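Local coordinates for interferon alpha/beta receptor 1 (Mus musculus, PDB 3WCY), which pairs with IFNAR2 as the heterodimeric receptor for type I interferons, whose binding switches on JAK-STAT signalling, at residues Ile71-Arg76 against Phe94-Thr99; Ala111-Ile116 against Val199-Pro204; Pro168-Cys173 against Ile195-Ala200. All coordinates share one frame; numbering follows the deposited sequence.

The chain is the extracellular part of the receptor, a series of fibronectin type III domains, and the three contacts fall in two places on it. Contact 1 belongs to the first domain and stands apart: its centre is about 50 Å from that of contact 2 and about 47 Å from that of contact 3. Contacts 2 and 3 adjoin, with centres about 9 Å apart, and both use Val199 and Ala200. A probable backbone hydrogen bond from Thr198 N to Glu112 O, 2.9 Å long, joins them. Together they lie where the second domain ends and the link to the third begins. The chain of another protein touches contact 1, but neither of the other two.

Contact 1: Ile71-Arg76 against Phe94-Thr99; sequences IKTQFR and FIPFYT
Thr73 and Phe94 hold the two pieces of chain together through a reciprocal pair of backbone hydrogen bonds, a single antiparallel bridge of the hydrogen-bonded kind. Thr73 N gives to Phe94 O at 3.2 Å, and Phe94 N returns to Thr73 O at 3.3 Å.

The side chain of Phe94 can be followed outward from there. Its CB starts away from 71-76, but CG lies between the backbone N and the carbonyl carbon (chi1 71°), and the ring then comes back to the other segment. CD2 of Phe94 is 4.3 Å from Thr73 O. Farther out, CE2 of Phe94 is 3.9 Å from CE2 of Phe75, and at the tip CZ of Phe94 meets the same Phe75 atom at 3.7 Å. That Phe75 carbon lies at the edge of the Phe94 ring, near its plane. The two rings are inclined at 66°, an oblique apolar meeting led by CE2 of Phe75.

Beside the bridge the backbone carbonyl of Ile71, rather than its side chain, makes the contact. Ile71 O lies 3.7 Å from CG1 of Ile95 and 3.8 Å from CD of Pro96, whose CD also approaches OG1 of Thr73.

All this belongs to the first fibronectin type III domain. Phe94 also packs on Ile13 of strand 12-14, while from about Pro96 the chain forms a short, weakly bonded helical turn, 96-99, where Phe97 meets Tyr70 edge-to-face. The chain of another protein packs on Ile71, Ile95, Phe97 and Tyr98, which puts this bridge beside a protein interface, with strand 100-101 following directly after the helical turn.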
# COMPACT_ATOMS: atom_id res chain seq x y z
N ILE A 71 -9.18 23.06 -10.21
CA ILE A 71 -9.36 23.99 -11.33
C ILE A 71 -9.01 25.44 -10.91
O ILE A 71 -8.60 25.66 -9.76
CB ILE A 71 -10.77 23.84 -11.98
CG1 ILE A 71 -11.91 24.30 -11.04
CG2 ILE A 71 -10.99 22.41 -12.50
CD1 ILE A 71 -13.27 24.54 -11.73
N LYS A 72 -9.16 26.43 -11.82
CA LYS A 72 -8.89 27.84 -11.53
C LYS A 72 -10.08 28.45 -10.79
O LYS A 72 -11.21 28.40 -11.28
CB LYS A 72 -8.58 28.63 -12.82
CG LYS A 72 -7.38 28.12 -13.62
CD LYS A 72 -7.79 27.30 -14.86
CE LYS A 72 -7.94 28.13 -16.12
NZ LYS A 72 -9.22 28.89 -16.15
N THR A 73 -9.82 29.00 -9.59
CA THR A 73 -10.84 29.60 -8.71
C THR A 73 -10.42 31.02 -8.25
O THR A 73 -9.23 31.30 -8.14
CB THR A 73 -11.13 28.63 -7.53
OG1 THR A 73 -11.31 27.30 -8.04
CG2 THR A 73 -12.35 29.04 -6.69
N GLN A 74 -11.42 31.90 -7.99
CA GLN A 74 -11.22 33.29 -7.54
C GLN A 74 -12.28 33.73 -6.52
O GLN A 74 -13.33 33.10 -6.39
CB GLN A 74 -11.23 34.24 -8.75
CG GLN A 74 -10.15 35.32 -8.69
CD GLN A 74 -10.01 36.05 -10.00
OE1 GLN A 74 -9.77 35.45 -11.06
NE2 GLN A 74 -10.11 37.36 -9.96
N PHE A 75 -11.99 34.83 -5.78
CA PHE A 75 -12.89 35.39 -4.76
C PHE A 75 -13.11 36.89 -4.96
O PHE A 75 -12.18 37.61 -5.32
CB PHE A 75 -12.33 35.15 -3.34
CG PHE A 75 -11.88 33.75 -2.98
CD1 PHE A 75 -12.78 32.69 -2.95
CD2 PHE A 75 -10.58 33.52 -2.55
CE1 PHE A 75 -12.37 31.41 -2.57
CE2 PHE A 75 -10.17 32.24 -2.17
CZ PHE A 75 -11.06 31.19 -2.18
N ARG A 76 -14.35 37.36 -4.67
CA ARG A 76 -14.75 38.77 -4.72
C ARG A 76 -15.55 39.10 -3.47
O ARG A 76 -16.60 38.50 -3.22
CB ARG A 76 -15.58 39.10 -5.98
CG ARG A 76 -14.74 39.47 -7.21
CD ARG A 76 -15.56 39.55 -8.49
NE ARG A 76 -16.37 38.35 -8.72
CZ ARG A 76 -15.95 37.24 -9.33
NH1 ARG A 76 -14.71 37.17 -9.81
NH2 ARG A 76 -16.76 36.21 -9.48
N PHE A 94 -5.97 31.36 -8.55
CA PHE A 94 -5.13 30.23 -8.14
C PHE A 94 -5.87 28.88 -8.02
O PHE A 94 -7.10 28.85 -7.94
CB PHE A 94 -4.42 30.56 -6.81
CG PHE A 94 -5.33 30.61 -5.59
CD1 PHE A 94 -5.43 29.52 -4.74
CD2 PHE A 94 -6.07 31.75 -5.30
CE1 PHE A 94 -6.28 29.56 -3.63
CE2 PHE A 94 -6.91 31.79 -4.19
CZ PHE A 94 -7.01 30.69 -3.36
N ILE A 95 -5.10 27.78 -7.98
CA ILE A 95 -5.61 26.43 -7.77
C ILE A 95 -5.53 26.17 -6.25
O ILE A 95 -4.41 26.16 -5.71
CB ILE A 95 -4.84 25.36 -8.61
CG1 ILE A 95 -4.92 25.65 -10.12
CG2 ILE A 95 -5.34 23.95 -8.30
CD1 ILE A 95 -3.61 26.13 -10.71
N PRO A 96 -6.67 26.00 -5.53
CA PRO A 96 -6.61 25.84 -4.07
C PRO A 96 -5.78 24.68 -3.49
O PRO A 96 -5.33 24.78 -2.36
CB PRO A 96 -8.08 25.76 -3.65
CG PRO A 96 -8.83 25.43 -4.88
CD PRO A 96 -8.07 26.04 -6.01
N PHE A 97 -5.55 23.62 -4.28
CA PHE A 97 -4.79 22.42 -3.90
C PHE A 97 -3.30 22.66 -3.57
O PHE A 97 -2.69 21.83 -2.90
CB PHE A 97 -4.98 21.32 -4.96
CG PHE A 97 -4.32 19.98 -4.70
CD1 PHE A 97 -4.59 19.27 -3.54
CD2 PHE A 97 -3.46 19.42 -5.64
CE1 PHE A 97 -3.98 18.03 -3.30
CE2 PHE A 97 -2.87 18.18 -5.41
CZ PHE A 97 -3.13 17.49 -4.24
N TYR A 98 -2.72 23.79 -4.01
CA TYR A 98 -1.31 24.10 -3.73
C TYR A 98 -1.14 24.95 -2.46
O TYR A 98 -0.14 24.79 -1.75
CB TYR A 98 -0.64 24.80 -4.94
CG TYR A 98 -0.60 23.99 -6.22
CD1 TYR A 98 0.22 22.87 -6.33
CD2 TYR A 98 -1.29 24.40 -7.35
CE1 TYR A 98 0.29 22.13 -7.52
CE2 TYR A 98 -1.22 23.69 -8.55
CZ TYR A 98 -0.42 22.55 -8.63
OH TYR A 98 -0.35 21.84 -9.80
N THR A 99 -2.09 25.86 -2.18
CA THR A 99 -2.04 26.75 -1.02
C THR A 99 -2.68 26.18 0.25
O THR A 99 -2.50 26.75 1.33
CB THR A 99 -2.59 28.15 -1.37
OG1 THR A 99 -3.87 28.02 -2.00
CG2 THR A 99 -1.63 28.96 -2.25

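Contact 2: Ala111-Ile116 against Val199-Pro204; sequences AEDKAI and VANKMP
Asp113 against Ala200 and Asn201 is a polar contact at the surface, made between a hairpin tip and an interdomain link. The segment 111-116 turns between strands 106-111 and 116-121, and Glu112 N bonds to Ala115 O at 2.9 Å across the base of that turn. The partner, 199-204, leads out of strand 193-196 and on to strand 210-213 of the next fibronectin type III domain.

Most of the burial on the hairpin side falls on Asp113. CB of Asp113 points toward the link and lies 3.8 Å from CA of Ala200. A chi1 of -51° sets CG of Asp113 anti to the carbonyl carbon, 3.3 Å from Asn201 N. Of the carboxylate oxygens, OD1 of Asp113 is 3.1 Å from Asn201 N, and OD2 of Asp113 is 3.3 Å from the same nitrogen. The carboxylate and the side-chain amide of Asn201 have their planes 76° apart, so the two flat groups meet crosswise. OD1 of Asp113 also lies 3.0 Å from Val199 O, and since both atoms are acceptors they do not bond; Thr198 OG1, just ahead of the link, gives OD1 of Asp113 a weak donor.

Lys114 adds a looser touch. Its chain is extended until the bend at chi4 (74°), where NZ of Lys114 comes within 3.9 Å of CB of Ala200.

Around this meeting, Phe292 touches Glu112, Asp113 and Asn201, bringing a loop from the third fibronectin range against both segments. Beneath the tip, Ala111 and Ile116 pack on Ile195 of strand 193-196, and Glu112 and Ala115 rest on Lys162 of strand 160-163.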
# COMPACT_ATOMS: atom_id res chain seq x y z
N ALA A 111 -7.38 1.23 24.96
CA ALA A 111 -6.31 0.44 25.59
C ALA A 111 -6.68 -0.99 25.97
O ALA A 111 -7.86 -1.29 26.18
CB ALA A 111 -5.74 1.17 26.79
N GLU A 112 -5.66 -1.86 26.06
CA GLU A 112 -5.77 -3.28 26.41
C GLU A 112 -4.70 -3.55 27.51
O GLU A 112 -4.35 -2.61 28.23
CB GLU A 112 -5.49 -4.16 25.18
CG GLU A 112 -6.43 -3.91 24.00
CD GLU A 112 -6.32 -4.85 22.81
OE1 GLU A 112 -5.18 -5.14 22.39
OE2 GLU A 112 -7.37 -5.24 22.26
N ASP A 113 -4.22 -4.80 27.68
CA ASP A 113 -3.27 -5.15 28.75
C ASP A 113 -1.89 -4.63 28.37
O ASP A 113 -1.34 -3.76 29.06
CB ASP A 113 -3.16 -6.68 28.95
CG ASP A 113 -4.45 -7.44 29.13
OD1 ASP A 113 -5.21 -7.11 30.07
OD2 ASP A 113 -4.66 -8.43 28.41
N LYS A 114 -1.33 -5.17 27.26
CA LYS A 114 0.01 -4.88 26.74
C LYS A 114 -0.03 -4.08 25.43
O LYS A 114 0.98 -4.00 24.72
CB LYS A 114 0.79 -6.21 26.54
CG LYS A 114 0.88 -7.10 27.79
CD LYS A 114 1.28 -8.53 27.43
CE LYS A 114 1.30 -9.46 28.63
NZ LYS A 114 -0.07 -9.81 29.10
N ALA A 115 -1.19 -3.46 25.11
CA ALA A 115 -1.35 -2.70 23.86
C ALA A 115 -2.26 -1.47 23.93
O ALA A 115 -3.13 -1.38 24.81
CB ALA A 115 -1.80 -3.63 22.74
N ILE A 116 -2.06 -0.55 22.97
CA ILE A 116 -2.85 0.66 22.74
C ILE A 116 -3.21 0.75 21.24
O ILE A 116 -2.33 0.64 20.37
CB ILE A 116 -2.20 1.96 23.31
CG1 ILE A 116 -2.42 2.04 24.84
CG2 ILE A 116 -2.74 3.23 22.62
CD1 ILE A 116 -1.42 2.86 25.61
N VAL A 199 -5.01 -4.15 33.64
CA VAL A 199 -4.19 -5.22 34.26
C VAL A 199 -4.25 -6.48 33.41
O VAL A 199 -5.35 -6.89 33.01
CB VAL A 199 -4.50 -5.54 35.75
CG1 VAL A 199 -3.24 -6.04 36.46
CG2 VAL A 199 -5.08 -4.34 36.48
N ALA A 200 -3.08 -7.10 33.15
CA ALA A 200 -2.89 -8.31 32.35
C ALA A 200 -4.00 -9.35 32.52
O ALA A 200 -4.37 -9.67 33.66
CB ALA A 200 -1.53 -8.93 32.64
N ASN A 201 -4.56 -9.83 31.39
CA ASN A 201 -5.65 -10.82 31.36
C ASN A 201 -5.22 -12.16 31.96
O ASN A 201 -4.04 -12.51 31.89
CB ASN A 201 -6.16 -11.03 29.91
CG ASN A 201 -7.23 -10.07 29.41
OD1 ASN A 201 -7.69 -9.16 30.11
ND2 ASN A 201 -7.64 -10.27 28.17
N LYS A 202 -6.19 -12.92 32.51
CA LYS A 202 -5.95 -14.25 33.07
C LYS A 202 -5.59 -15.26 31.96
O LYS A 202 -5.06 -16.33 32.25
CB LYS A 202 -7.12 -14.73 33.95
CG LYS A 202 -8.45 -14.95 33.23
CD LYS A 202 -9.44 -15.73 34.11
CE LYS A 202 -10.71 -16.08 33.37
NZ LYS A 202 -11.63 -16.88 34.22
N MET A 203 -5.85 -14.88 30.69
CA MET A 203 -5.56 -15.65 29.48
C MET A 203 -4.80 -14.78 28.46
O MET A 203 -5.32 -13.73 28.07
CB MET A 203 -6.84 -16.28 28.87
CG MET A 203 -8.08 -15.39 28.92
SD MET A 203 -9.61 -16.34 28.77
CE MET A 203 -10.77 -15.18 29.39
N PRO A 204 -3.57 -15.15 28.04
CA PRO A 204 -2.83 -14.31 27.08
C PRO A 204 -3.17 -14.57 25.60
O PRO A 204 -3.62 -15.66 25.24
CB PRO A 204 -1.37 -14.63 27.39
CG PRO A 204 -1.38 -16.02 27.92
CD PRO A 204 -2.78 -16.35 28.41

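Contact 3: Pro168-Cys173 against Ile195-Ala200; sequences PETTYC and ISTTVA
The ring of Tyr172 meets Thr197 at its edge: CG2 of Thr197 lies near the ring plane, 4.2 Å from CE2 of Tyr172. Ile116, Ile143 and Leu166 also touch this side chain, and its hydroxyl bonds to Leu167 N. A second flat group, the carboxylate of Glu169, ends against the methyls of Val199, with OE2 of Glu169 3.3 Å from CG2 of Val199. The ring of Pro168 sets CG of Pro168 4.2 Å from CB of Ala200.

Next to them, the strands 171-179 and 193-196 pair antiparallel. Tyr172 N bonds to Ile195 O at 2.9 Å, and Ile195 N answers to Tyr172 O at 3.0 Å. Tyr172 and Ile195 lie on one face of the sheet, Thr171 and Ser196 on the other. The pairing runs on beyond the strands through Thr170 O, which takes a nearly straight bond from Thr197 N (3.0 Å, 170°) and a weak one from Ser196 OG.

The hydroxyl of Thr197 bonds to Leu167 O and also lies close to Thr170 O. An alanine here would probably deprive Leu167 O of one of its donors and open a gap at the edge of the Tyr172 ring. With the Cys173-Cys194 disulfide joining the strands covalently farther along, the chemistry implies a strand end secured by backbone bonds and a buried threonine.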
# COMPACT_ATOMS: atom_id res chain seq x y z
N PRO A 168 1.35 -3.18 31.49
CA PRO A 168 0.01 -2.95 32.06
C PRO A 168 -0.00 -1.90 33.17
O PRO A 168 1.05 -1.58 33.73
CB PRO A 168 -0.38 -4.33 32.59
CG PRO A 168 0.48 -5.29 31.86
CD PRO A 168 1.78 -4.57 31.70
N GLU A 169 -1.20 -1.33 33.45
CA GLU A 169 -1.44 -0.30 34.48
C GLU A 169 -0.36 0.80 34.43
O GLU A 169 0.08 1.25 35.49
CB GLU A 169 -1.27 -0.83 35.91
CG GLU A 169 -2.39 -1.76 36.35
CD GLU A 169 -2.19 -2.49 37.66
OE1 GLU A 169 -1.12 -3.10 37.85
OE2 GLU A 169 -3.14 -2.50 38.48
N THR A 170 0.01 1.19 33.22
CA THR A 170 0.90 2.31 32.98
C THR A 170 0.18 3.29 32.04
O THR A 170 -0.56 2.87 31.16
CB THR A 170 2.22 1.86 32.33
OG1 THR A 170 2.63 0.61 32.89
CG2 THR A 170 3.31 2.90 32.57
N THR A 171 0.40 4.58 32.26
CA THR A 171 -0.30 5.62 31.52
C THR A 171 0.65 6.26 30.50
O THR A 171 1.63 6.90 30.89
CB THR A 171 -1.05 6.60 32.45
OG1 THR A 171 -1.42 7.76 31.70
CG2 THR A 171 -0.23 7.01 33.68
N TYR A 172 0.37 6.05 29.20
CA TYR A 172 1.17 6.57 28.09
C TYR A 172 0.45 7.71 27.37
O TYR A 172 -0.77 7.70 27.28
CB TYR A 172 1.49 5.48 27.06
CG TYR A 172 2.19 4.25 27.60
CD1 TYR A 172 3.58 4.12 27.51
CD2 TYR A 172 1.47 3.15 28.07
CE1 TYR A 172 4.23 2.97 27.95
CE2 TYR A 172 2.11 1.99 28.50
CZ TYR A 172 3.49 1.90 28.44
OH TYR A 172 4.12 0.75 28.86
N CYS A 173 1.22 8.66 26.81
CA CYS A 173 0.67 9.79 26.05
C CYS A 173 1.07 9.70 24.58
O CYS A 173 2.17 9.23 24.27
CB CYS A 173 1.04 11.13 26.68
SG CYS A 173 0.46 11.31 28.39
N ILE A 195 -3.70 7.88 27.83
CA ILE A 195 -4.53 6.72 28.15
C ILE A 195 -3.74 5.75 29.06
O ILE A 195 -2.51 5.69 28.97
CB ILE A 195 -5.08 6.03 26.86
CG1 ILE A 195 -6.09 4.89 27.19
CG2 ILE A 195 -3.94 5.55 25.94
CD1 ILE A 195 -7.00 4.47 26.08
N SER A 196 -4.44 5.00 29.92
CA SER A 196 -3.81 4.02 30.78
C SER A 196 -4.18 2.59 30.36
O SER A 196 -5.32 2.35 29.94
CB SER A 196 -4.18 4.26 32.24
OG SER A 196 -3.09 3.93 33.09
N THR A 197 -3.20 1.67 30.43
CA THR A 197 -3.37 0.25 30.11
C THR A 197 -4.07 -0.49 31.26
O THR A 197 -3.96 -0.06 32.41
CB THR A 197 -2.01 -0.40 29.74
OG1 THR A 197 -1.02 -0.01 30.70
CG2 THR A 197 -1.54 -0.02 28.35
N THR A 198 -4.81 -1.58 30.95
CA THR A 198 -5.53 -2.39 31.95
C THR A 198 -4.59 -3.46 32.55
O THR A 198 -3.50 -3.67 32.00
CB THR A 198 -6.77 -3.06 31.32
OG1 THR A 198 -6.38 -3.82 30.18
CG2 THR A 198 -7.86 -2.07 30.95
N VAL A 199 -5.01 -4.15 33.64
CA VAL A 199 -4.19 -5.22 34.26
C VAL A 199 -4.25 -6.48 33.41
O VAL A 199 -5.35 -6.89 33.01
CB VAL A 199 -4.50 -5.54 35.75
CG1 VAL A 199 -3.24 -6.04 36.46
CG2 VAL A 199 -5.08 -4.34 36.48
N ALA A 200 -3.08 -7.10 33.15
CA ALA A 200 -2.89 -8.31 32.35
C ALA A 200 -4.00 -9.35 32.52
O ALA A 200 -4.37 -9.67 33.66
CB ALA A 200 -1.53 -8.93 32.64